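Local coordinates for putative lipoprotein (PDB 3NQI), which is of unknown function but, as a putative lipoprotein of Bacteroides fragilis, is probably anchored to the cell envelope through a lipid, at residues Gln11-Val16 / Met49-Cys54; Val153-Asp158 / Lys167-Tyr172; Val128-Lys133 / Ala146-Thr151. All coordinates share one frame; numbering follows the deposited sequence.

Contact 1: Gln11-Val16 / Met49-Cys54; sequences QWAGVV and MAYIYC
Trp12, Gly14 and Val16 face Cys54, Ile52 and Ala50 as the hydrogen-bonded pairs of an antiparallel ladder, each pair exchanging two backbone N-H...O bonds. The shortest runs from Cys54 N to Trp12 O, at 2.7 Å. Between them, Ala13 with Tyr53 and Val15 with Tyr51 are non-hydrogen-bonded pairs, with CA-H...O contacts alongside, such as Ala13 CA to Ile52 O at 3.0 Å.

One side-chain hydrogen bond joins the strands at their end: Tyr53 OH donates to Gln11 OE1 across 2.9 Å. The hydroxyl stands above the amide carbonyl plane, 52° out of it, and Gln11 is poorly ordered, so this link is probably less firm than the ladder.

Trp12 CG is anti to the backbone N (chi1 -180°), and the indole runs forward along its own strand, Gly14 N over one face near the rim. It lies where a side chain on Gly14 would project, and that backbone conformation is one only glycine readily takes. Cys54 SG sits at the indole edge, 3.9 Å from Trp12 CE3, while Ile52 CG1 approaches Trp12 CZ3. On the other face of the sheet Tyr51 leans across to the Gly14 backbone, its CE1 3.6 Å from Gly14 N and its OH against Ala13 CB.

Among the aliphatic groups, Val16 CG1 meets Ile52 CD1 at 4.0 Å. The bent selenomethionine Met49 brings CE tightly against Val15 CG1, at 3.3 Å.

Strand 49-56 also pairs with strand 68-73 and strand 78-87. Ile52 and Cys54 pack on Ile71, Ile52 and Val16 on Phe27 of strand 24-28, whereas Val15, Met49 and Tyr51 all rest on Ile80.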
loop_
_atom_site.group_PDB
_atom_site.type_symbol
_atom_site.label_atom_id
_atom_site.label_comp_id
_atom_site.label_asym_id
_atom_site.label_seq_id
_atom_site.Cartn_x
_atom_site.Cartn_y
_atom_site.Cartn_z
ATOM N N GLN A 11 19.005 4.098 13.736
ATOM C CA GLN A 11 18.465 4.163 12.384
ATOM C C GLN A 11 17.093 3.496 12.327
ATOM O O GLN A 11 16.804 2.630 13.130
ATOM C CB GLN A 11 19.412 3.461 11.406
ATOM C CG GLN A 11 20.767 4.136 11.236
ATOM C CD GLN A 11 21.587 3.542 10.097
ATOM O OE1 GLN A 11 21.208 2.547 9.495
ATOM N NE2 GLN A 11 22.715 4.163 9.801
ATOM N N TRP A 12 16.247 3.902 11.379
ATOM C CA TRP A 12 14.908 3.339 11.246
ATOM C C TRP A 12 14.438 3.476 9.795
ATOM O O TRP A 12 14.813 4.421 9.125
ATOM C CB TRP A 12 13.941 4.076 12.182
ATOM C CG TRP A 12 12.525 3.563 12.131
ATOM C CD1 TRP A 12 12.052 2.451 12.760
ATOM C CD2 TRP A 12 11.399 4.141 11.436
ATOM N NE1 TRP A 12 10.717 2.284 12.484
ATOM C CE2 TRP A 12 10.287 3.309 11.687
ATOM C CE3 TRP A 12 11.223 5.271 10.636
ATOM C CZ2 TRP A 12 9.019 3.574 11.174
ATOM C CZ3 TRP A 12 9.958 5.528 10.108
ATOM C CH2 TRP A 12 8.874 4.683 10.385
ATOM N N ALA A 13 13.701 2.492 9.295
ATOM C CA ALA A 13 12.999 2.648 8.013
ATOM C C ALA A 13 11.593 2.263 8.307
ATOM O O ALA A 13 11.365 1.454 9.219
ATOM C CB ALA A 13 13.595 1.770 6.949
ATOM N N GLY A 14 10.644 2.817 7.569
ATOM C CA GLY A 14 9.264 2.448 7.767
ATOM C C GLY A 14 8.312 3.411 7.070
ATOM O O GLY A 14 8.719 4.428 6.518
ATOM N N VAL A 15 7.043 3.096 7.229
ATOM C CA VAL A 15 5.941 3.781 6.582
ATOM C C VAL A 15 5.548 4.935 7.498
ATOM O O VAL A 15 5.427 4.769 8.693
ATOM C CB VAL A 15 4.788 2.800 6.379
ATOM C CG1 VAL A 15 3.569 3.513 5.947
ATOM C CG2 VAL A 15 5.232 1.724 5.352
ATOM N N VAL A 16 5.319 6.096 6.910
ATOM C CA VAL A 16 4.956 7.297 7.658
ATOM C C VAL A 16 3.951 8.115 6.893
ATOM O O VAL A 16 3.872 8.036 5.708
ATOM C CB VAL A 16 6.182 8.236 7.912
ATOM C CG1 VAL A 16 7.185 7.577 8.773
ATOM C CG2 VAL A 16 6.807 8.748 6.565
HETATM N N MSE A 49 1.364 9.630 1.843
HETATM C CA MSE A 49 2.074 8.640 2.656
HETATM C C MSE A 49 3.435 8.269 2.052
HETATM O O MSE A 49 3.583 8.307 0.876
HETATM C CB MSE A 49 1.236 7.359 2.754
HETATM C CG MSE A 49 -0.109 7.486 3.450
HETATM SE SE MSE A 49 0.115 7.478 5.412
HETATM C CE MSE A 49 1.360 5.953 6.039
ATOM N N ALA A 50 4.425 7.844 2.859
ATOM C CA ALA A 50 5.779 7.606 2.348
ATOM C C ALA A 50 6.483 6.481 3.073
ATOM O O ALA A 50 6.024 6.080 4.105
ATOM C CB ALA A 50 6.692 8.930 2.483
ATOM N N TYR A 51 7.503 5.924 2.449
ATOM C CA TYR A 51 8.488 5.066 3.108
ATOM C C TYR A 51 9.799 5.870 3.275
ATOM O O TYR A 51 10.354 6.399 2.302
ATOM C CB TYR A 51 8.718 3.810 2.271
ATOM C CG TYR A 51 9.686 2.841 2.883
ATOM C CD1 TYR A 51 9.282 1.978 3.881
ATOM C CD2 TYR A 51 11.021 2.789 2.453
ATOM C CE1 TYR A 51 10.176 1.058 4.460
ATOM C CE2 TYR A 51 11.915 1.868 3.014
ATOM C CZ TYR A 51 11.475 1.008 4.004
ATOM O OH TYR A 51 12.344 0.121 4.586
ATOM N N ILE A 52 10.305 5.973 4.491
ATOM C CA ILE A 52 11.560 6.684 4.725
ATOM C C ILE A 52 12.562 5.782 5.401
ATOM O O ILE A 52 12.187 4.800 6.015
ATOM C CB ILE A 52 11.386 7.984 5.557
ATOM C CG1 ILE A 52 10.888 7.727 6.977
ATOM C CG2 ILE A 52 10.450 8.997 4.799
ATOM C CD1 ILE A 52 10.781 9.051 7.791
ATOM N N TYR A 53 13.816 6.158 5.249
ATOM C CA TYR A 53 14.943 5.537 5.852
ATOM C C TYR A 53 15.685 6.681 6.545
ATOM O O TYR A 53 16.103 7.657 5.917
ATOM C CB TYR A 53 15.749 4.822 4.748
ATOM C CG TYR A 53 17.051 4.267 5.230
ATOM C CD1 TYR A 53 17.190 3.820 6.544
ATOM C CD2 TYR A 53 18.173 4.220 4.395
ATOM C CE1 TYR A 53 18.372 3.336 7.004
ATOM C CE2 TYR A 53 19.389 3.729 4.861
ATOM C CZ TYR A 53 19.472 3.297 6.172
ATOM O OH TYR A 53 20.638 2.805 6.695
ATOM N N CYS A 54 15.840 6.582 7.852
ATOM C CA CYS A 54 16.314 7.713 8.589
ATOM C C CYS A 54 17.182 7.368 9.800
ATOM O O CYS A 54 17.312 6.193 10.216
ATOM C CB CYS A 54 15.117 8.581 9.018
ATOM S SG CYS A 54 14.104 7.900 10.378
#

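Contact 2: Val153-Asp158 / Lys167-Tyr172; sequences VCYTDD and KLYLRY
Arg171 grips Tyr155 side-on, with NE (2.9 Å) and NH2 (3.0 Å) both donating to the single atom Tyr155 OH. That oxygen lies almost in the guanidinium plane, while the phenol ring itself is turned 59° from it, and the two side chains cross at about a right angle. Arg171 reaches this position because its chain bends at chi2 (-58°), which folds CD back before the guanidinium extends toward the hydroxyl. Tyr155 OH is also hydrogen-bonded to Asp95 OD1, so three bonds hold it, and the hydroxyl links the arginine to the Asp95 carboxylate, which may partly offset its charge.

Tyr155 presents an edge to the face of Tyr169 in an offset edge-to-face pair, the planes 60° apart and the closest carbons Tyr155 CE2 and Tyr169 CD1 at 3.7 Å. Tyr169 CB lies over one face of the guanidinium, offset toward the rim. Val153 completes the group from two directions: its CG1 sits over a face of the Tyr155 ring, and its CG2 touches Arg171 CG at 3.6 Å. Apart from this group, Cys154 CB meets Leu168 CD2, likewise at 3.6 Å, and Leu168 packs on Ile124 and Ile215.

Underneath, Val153 and Tyr169 form an antiparallel hydrogen-bonded pair, with Tyr169 N to Val153 O at 2.8 Å. One step on, direct pairing gives way to a bridging water, which accepts from Tyr155 N and donates to Lys167 O (2.7 Å).

Beyond Tyr155 the chain turns into a short 3-10 segment, 156-158. The whole is a beta hairpin of strands 148-155 and 165-174 that splays toward its connection, where Asp163 and Ile165 bind a cadmium ion.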
loop_
_atom_site.group_PDB
_atom_site.type_symbol
_atom_site.label_atom_id
_atom_site.label_comp_id
_atom_site.label_asym_id
_atom_site.label_seq_id
_atom_site.Cartn_x
_atom_site.Cartn_y
_atom_site.Cartn_z
ATOM N N VAL A 153 -10.378 -2.433 -4.472
ATOM C CA VAL A 153 -11.758 -2.190 -4.890
ATOM C C VAL A 153 -12.735 -2.786 -3.856
ATOM O O VAL A 153 -12.637 -3.959 -3.463
ATOM C CB VAL A 153 -12.026 -2.725 -6.330
ATOM C CG1 VAL A 153 -13.456 -2.300 -6.889
ATOM C CG2 VAL A 153 -10.893 -2.279 -7.323
ATOM N N CYS A 154 -13.646 -1.945 -3.408
ATOM C CA CYS A 154 -14.826 -2.330 -2.634
ATOM C C CYS A 154 -16.034 -2.364 -3.575
ATOM O O CYS A 154 -16.410 -1.337 -4.195
ATOM C CB CYS A 154 -15.073 -1.307 -1.556
ATOM S SG CYS A 154 -16.451 -1.776 -0.496
ATOM N N TYR A 155 -16.621 -3.541 -3.739
ATOM C CA TYR A 155 -17.849 -3.696 -4.551
ATOM C C TYR A 155 -19.028 -3.477 -3.619
ATOM O O TYR A 155 -19.385 -4.331 -2.819
ATOM C CB TYR A 155 -17.929 -5.054 -5.273
ATOM C CG TYR A 155 -16.777 -5.216 -6.238
ATOM C CD1 TYR A 155 -16.742 -4.506 -7.434
ATOM C CD2 TYR A 155 -15.705 -6.008 -5.919
ATOM C CE1 TYR A 155 -15.671 -4.617 -8.299
ATOM C CE2 TYR A 155 -14.626 -6.132 -6.766
ATOM C CZ TYR A 155 -14.599 -5.447 -7.947
ATOM O OH TYR A 155 -13.499 -5.533 -8.762
ATOM N N THR A 156 -19.654 -2.323 -3.731
ATOM C CA THR A 156 -20.621 -1.954 -2.705
ATOM C C THR A 156 -21.942 -2.749 -2.723
ATOM O O THR A 156 -22.577 -2.865 -1.686
ATOM C CB THR A 156 -20.860 -0.467 -2.736
ATOM O OG1 THR A 156 -21.328 -0.106 -4.040
ATOM C CG2 THR A 156 -19.566 0.252 -2.402
ATOM N N ASP A 157 -22.327 -3.328 -3.866
ATOM C CA ASP A 157 -23.496 -4.231 -3.911
ATOM C C ASP A 157 -23.336 -5.412 -2.966
ATOM O O ASP A 157 -24.310 -5.974 -2.540
ATOM C CB ASP A 157 -23.745 -4.808 -5.318
ATOM C CG ASP A 157 -24.371 -3.789 -6.287
ATOM O OD1 ASP A 157 -24.766 -2.674 -5.842
ATOM O OD2 ASP A 157 -24.457 -4.111 -7.496
ATOM N N ASP A 158 -22.112 -5.790 -2.652
ATOM C CA ASP A 158 -21.883 -6.939 -1.780
ATOM C C ASP A 158 -22.046 -6.645 -0.306
ATOM O O ASP A 158 -22.056 -7.590 0.518
ATOM C CB ASP A 158 -20.500 -7.537 -2.034
ATOM C CG ASP A 158 -20.353 -8.094 -3.458
ATOM O OD1 ASP A 158 -21.394 -8.295 -4.132
ATOM O OD2 ASP A 158 -19.209 -8.345 -3.897
ATOM N N LYS A 167 -14.742 -6.245 2.842
ATOM C CA LYS A 167 -13.940 -7.063 1.934
ATOM C C LYS A 167 -13.469 -6.189 0.775
ATOM O O LYS A 167 -14.288 -5.512 0.084
ATOM C CB LYS A 167 -14.750 -8.248 1.419
ATOM C CG LYS A 167 -13.975 -9.124 0.384
ATOM C CD LYS A 167 -14.529 -10.560 0.169
ATOM C CE LYS A 167 -16.024 -10.709 0.366
ATOM N NZ LYS A 167 -16.422 -12.129 0.260
ATOM N N LEU A 168 -12.162 -6.173 0.567
ATOM C CA LEU A 168 -11.554 -5.402 -0.524
ATOM C C LEU A 168 -10.777 -6.317 -1.495
ATOM O O LEU A 168 -10.026 -7.176 -1.065
ATOM C CB LEU A 168 -10.636 -4.342 0.029
ATOM C CG LEU A 168 -11.252 -3.365 1.050
ATOM C CD1 LEU A 168 -10.117 -2.415 1.559
ATOM C CD2 LEU A 168 -12.428 -2.624 0.429
ATOM N N TYR A 169 -10.985 -6.151 -2.794
ATOM C CA TYR A 169 -10.253 -6.937 -3.781
ATOM C C TYR A 169 -9.015 -6.169 -4.247
ATOM O O TYR A 169 -9.128 -5.014 -4.580
ATOM C CB TYR A 169 -11.143 -7.261 -4.976
ATOM C CG TYR A 169 -12.138 -8.317 -4.628
ATOM C CD1 TYR A 169 -13.284 -8.014 -3.905
ATOM C CD2 TYR A 169 -11.913 -9.663 -4.994
ATOM C CE1 TYR A 169 -14.169 -9.009 -3.566
ATOM C CE2 TYR A 169 -12.794 -10.654 -4.646
ATOM C CZ TYR A 169 -13.915 -10.319 -3.931
ATOM O OH TYR A 169 -14.825 -11.296 -3.603
ATOM N N LEU A 170 -7.834 -6.788 -4.197
ATOM C CA LEU A 170 -6.643 -6.201 -4.877
ATOM C C LEU A 170 -6.719 -6.461 -6.353
ATOM O O LEU A 170 -6.729 -7.640 -6.779
ATOM C CB LEU A 170 -5.365 -6.808 -4.379
ATOM C CG LEU A 170 -4.062 -6.325 -5.039
ATOM C CD1 LEU A 170 -3.925 -4.816 -4.820
ATOM C CD2 LEU A 170 -2.894 -7.044 -4.376
ATOM N N ARG A 171 -6.853 -5.388 -7.139
ATOM C CA ARG A 171 -6.793 -5.505 -8.558
ATOM C C ARG A 171 -5.428 -4.983 -9.069
ATOM O O ARG A 171 -5.094 -3.796 -8.947
ATOM C CB ARG A 171 -7.995 -4.814 -9.239
ATOM C CG ARG A 171 -9.358 -5.262 -8.732
ATOM C CD ARG A 171 -9.597 -6.789 -8.870
ATOM N NE ARG A 171 -11.021 -7.109 -8.885
ATOM C CZ ARG A 171 -11.544 -8.331 -8.790
ATOM N NH1 ARG A 171 -10.781 -9.408 -8.666
ATOM N NH2 ARG A 171 -12.863 -8.478 -8.837
ATOM N N TYR A 172 -4.636 -5.896 -9.625
ATOM C CA TYR A 172 -3.243 -5.635 -10.020
ATOM C C TYR A 172 -3.158 -5.681 -11.507
ATOM O O TYR A 172 -3.427 -6.720 -12.134
ATOM C CB TYR A 172 -2.339 -6.685 -9.406
ATOM C CG TYR A 172 -0.891 -6.699 -9.799
ATOM C CD1 TYR A 172 -0.223 -5.539 -10.240
ATOM C CD2 TYR A 172 -0.152 -7.880 -9.699
ATOM C CE1 TYR A 172 1.110 -5.573 -10.616
ATOM C CE2 TYR A 172 1.215 -7.930 -10.015
ATOM C CZ TYR A 172 1.859 -6.765 -10.470
ATOM O OH TYR A 172 3.173 -6.750 -10.827
HETATM O O HOH W 1 -15.750 -5.985 -2.122
#

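Contact 3: Val128-Lys133 / Ala146-Thr151; sequences VLYRVK and AKHTFT
Phe150 drives its CZ toward the centre of one face of the Tyr130 ring, 3.9 Å from Tyr130 CD2, in an edge-to-face pair with planes 71° apart. His148 adds a third ring: its CG lies 3.8 Å from Tyr130 CE2, and that carbon stands over the imidazole face, offset toward the rim. The rings of Tyr130 and His148 meet obliquely, so the cluster is no parallel stack. Two valines add to it, Val128 CG1 touching Phe150 CE1 at 3.6 Å and Val132 CG1 meeting His148 NE2, also at 3.6 Å. Arg131 contributes its carbonyl O, 3.5 Å from His148 CE1.

Tyr130 CG lies between the backbone N and the carbonyl carbon (chi1 65°), and from there the ring reaches both His148 and Phe150. No hydrogen bond crosses between 128-133 and 146-151, whose strand axes come no closer than 10.4 Å; the gap is filled almost wholly by side chains.

The second shell fixes the ring ends. Tyr130 OH is hydrogen-bonded to Ser190 OG on strand 186-195, while His148 ND1 pairs with Tyr172 OH and His148 NE2 with Glu144 OE2 of helix 138-145. Tyr172 also stacks on Phe150, and Leu145 covers part of Tyr130.

Chemically, then, this is an apolar, aromatic interior with its few polar atoms paired at the margins. The buried imidazole is held through both nitrogens, which should resist rotation of the ring. Glu144 OE2, which also accepts from Lys133 N, probably favours a proton on NE2; ND1 could then accept from Tyr172 OH, so a neutral ring would satisfy both bonds.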
loop_
_atom_site.group_PDB
_atom_site.type_symbol
_atom_site.label_atom_id
_atom_site.label_comp_id
_atom_site.label_asym_id
_atom_site.label_seq_id
_atom_site.Cartn_x
_atom_site.Cartn_y
_atom_site.Cartn_z
ATOM N N VAL A 128 3.722 -5.379 -0.940
ATOM C CA VAL A 128 3.591 -6.188 -2.111
ATOM C C VAL A 128 4.971 -6.786 -2.540
ATOM O O VAL A 128 5.968 -6.062 -2.631
ATOM C CB VAL A 128 2.911 -5.424 -3.300
ATOM C CG1 VAL A 128 2.514 -6.458 -4.323
ATOM C CG2 VAL A 128 1.700 -4.680 -2.802
ATOM N N LEU A 129 5.022 -8.111 -2.705
ATOM C CA LEU A 129 6.166 -8.849 -3.321
ATOM C C LEU A 129 5.695 -9.246 -4.735
ATOM O O LEU A 129 4.687 -9.940 -4.924
ATOM C CB LEU A 129 6.603 -10.029 -2.465
ATOM C CG LEU A 129 7.993 -10.692 -2.569
ATOM C CD1 LEU A 129 9.119 -9.711 -2.307
ATOM C CD2 LEU A 129 8.064 -11.840 -1.577
ATOM N N TYR A 130 6.389 -8.726 -5.734
ATOM C CA TYR A 130 5.965 -8.908 -7.098
ATOM C C TYR A 130 7.126 -8.982 -8.104
ATOM O O TYR A 130 8.275 -8.852 -7.736
ATOM C CB TYR A 130 4.973 -7.831 -7.439
ATOM C CG TYR A 130 5.462 -6.405 -7.443
ATOM C CD1 TYR A 130 5.677 -5.709 -6.271
ATOM C CD2 TYR A 130 5.667 -5.723 -8.638
ATOM C CE1 TYR A 130 6.174 -4.380 -6.265
ATOM C CE2 TYR A 130 6.120 -4.387 -8.650
ATOM C CZ TYR A 130 6.347 -3.720 -7.468
ATOM O OH TYR A 130 6.780 -2.438 -7.485
ATOM N N ARG A 131 6.818 -9.217 -9.370
ATOM C CA ARG A 131 7.854 -9.465 -10.371
ATOM C C ARG A 131 7.894 -8.349 -11.386
ATOM O O ARG A 131 6.863 -7.996 -11.940
ATOM C CB ARG A 131 7.573 -10.792 -11.095
ATOM C CG ARG A 131 7.855 -12.046 -10.246
ATOM C CD ARG A 131 7.189 -13.311 -10.820
ATOM N NE ARG A 131 5.805 -13.290 -10.418
ATOM C CZ ARG A 131 5.251 -14.057 -9.486
ATOM N NH1 ARG A 131 5.938 -15.029 -8.883
ATOM N NH2 ARG A 131 3.970 -13.836 -9.182
ATOM N N VAL A 132 9.081 -7.806 -11.642
ATOM C CA VAL A 132 9.267 -6.787 -12.662
ATOM C C VAL A 132 10.193 -7.242 -13.806
ATOM O O VAL A 132 10.870 -8.283 -13.735
ATOM C CB VAL A 132 9.773 -5.465 -12.024
ATOM C CG1 VAL A 132 8.708 -4.932 -10.977
ATOM C CG2 VAL A 132 11.139 -5.623 -11.361
ATOM N N LYS A 133 10.217 -6.444 -14.877
ATOM C CA LYS A 133 11.134 -6.674 -15.979
ATOM C C LYS A 133 12.545 -6.314 -15.522
ATOM O O LYS A 133 12.726 -5.379 -14.773
ATOM C CB LYS A 133 10.734 -5.807 -17.154
ATOM C CG LYS A 133 11.594 -5.949 -18.404
ATOM C CD LYS A 133 11.014 -5.086 -19.531
ATOM C CE LYS A 133 11.802 -5.245 -20.818
ATOM N NZ LYS A 133 11.218 -4.368 -21.843
ATOM N N ALA A 146 6.385 2.252 -12.796
ATOM C CA ALA A 146 5.137 2.973 -13.116
ATOM C C ALA A 146 4.103 2.134 -13.853
ATOM O O ALA A 146 2.971 2.531 -13.936
ATOM C CB ALA A 146 5.425 4.206 -13.955
ATOM N N LYS A 147 4.505 1.032 -14.477
ATOM C CA LYS A 147 3.558 0.150 -15.137
ATOM C C LYS A 147 2.666 -0.664 -14.185
ATOM O O LYS A 147 1.711 -1.270 -14.628
ATOM C CB LYS A 147 4.301 -0.831 -16.034
ATOM C CG LYS A 147 4.911 -0.192 -17.280
ATOM C CD LYS A 147 5.567 -1.233 -18.211
ATOM C CE LYS A 147 5.967 -0.615 -19.556
ATOM N NZ LYS A 147 4.863 -0.396 -20.581
ATOM N N HIS A 148 3.058 -0.792 -12.919
ATOM C CA HIS A 148 2.361 -1.639 -11.992
ATOM C C HIS A 148 1.428 -0.833 -11.123
ATOM O O HIS A 148 1.890 0.011 -10.360
ATOM C CB HIS A 148 3.395 -2.321 -11.084
ATOM C CG HIS A 148 4.373 -3.172 -11.842
ATOM N ND1 HIS A 148 4.208 -4.536 -12.005
ATOM C CD2 HIS A 148 5.487 -2.841 -12.545
ATOM C CE1 HIS A 148 5.190 -5.009 -12.760
ATOM N NE2 HIS A 148 5.963 -3.995 -13.126
ATOM N N THR A 149 0.158 -1.147 -11.173
ATOM C CA THR A 149 -0.830 -0.452 -10.334
ATOM C C THR A 149 -1.588 -1.461 -9.515
ATOM O O THR A 149 -2.028 -2.515 -10.039
ATOM C CB THR A 149 -1.796 0.437 -11.151
ATOM O OG1 THR A 149 -2.498 -0.351 -12.063
ATOM C CG2 THR A 149 -1.057 1.594 -11.906
ATOM N N PHE A 150 -1.676 -1.161 -8.221
ATOM C CA PHE A 150 -2.293 -2.003 -7.224
ATOM C C PHE A 150 -3.476 -1.222 -6.671
ATOM O O PHE A 150 -3.302 -0.306 -5.823
ATOM C CB PHE A 150 -1.286 -2.336 -6.105
ATOM C CG PHE A 150 -0.034 -2.979 -6.598
ATOM C CD1 PHE A 150 -0.000 -4.348 -6.796
ATOM C CD2 PHE A 150 1.073 -2.195 -6.942
ATOM C CE1 PHE A 150 1.154 -4.953 -7.278
ATOM C CE2 PHE A 150 2.247 -2.774 -7.386
ATOM C CZ PHE A 150 2.296 -4.168 -7.551
ATOM N N THR A 151 -4.665 -1.549 -7.165
ATOM C CA THR A 151 -5.872 -0.836 -6.775
ATOM C C THR A 151 -6.737 -1.678 -5.872
ATOM O O THR A 151 -7.048 -2.851 -6.229
ATOM C CB THR A 151 -6.667 -0.497 -8.027
ATOM O OG1 THR A 151 -5.864 0.309 -8.848
ATOM C CG2 THR A 151 -7.995 0.258 -7.718
#

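How the contacts relate
Contact 3 is the buried one, with strands facing each other through aromatic side chains; contacts 1 and 2 are only partly buried and pair neighbouring strands through the backbone. Contact 1 is a long regular ladder, whereas contact 2 has a single bridged pair and relies more on polar side chains. Contacts 2 and 3 share strand 148-155 and touch directly: Arg171 N probably bonds to Thr151 O, and Tyr172 enters the ring cluster from the hairpin. Contact 1 stands apart, near the start of the chain, its nearest atoms about 10 Å from contact 3 and about 14 Å from contact 2, on the opposite side of the chain's centre from the latter.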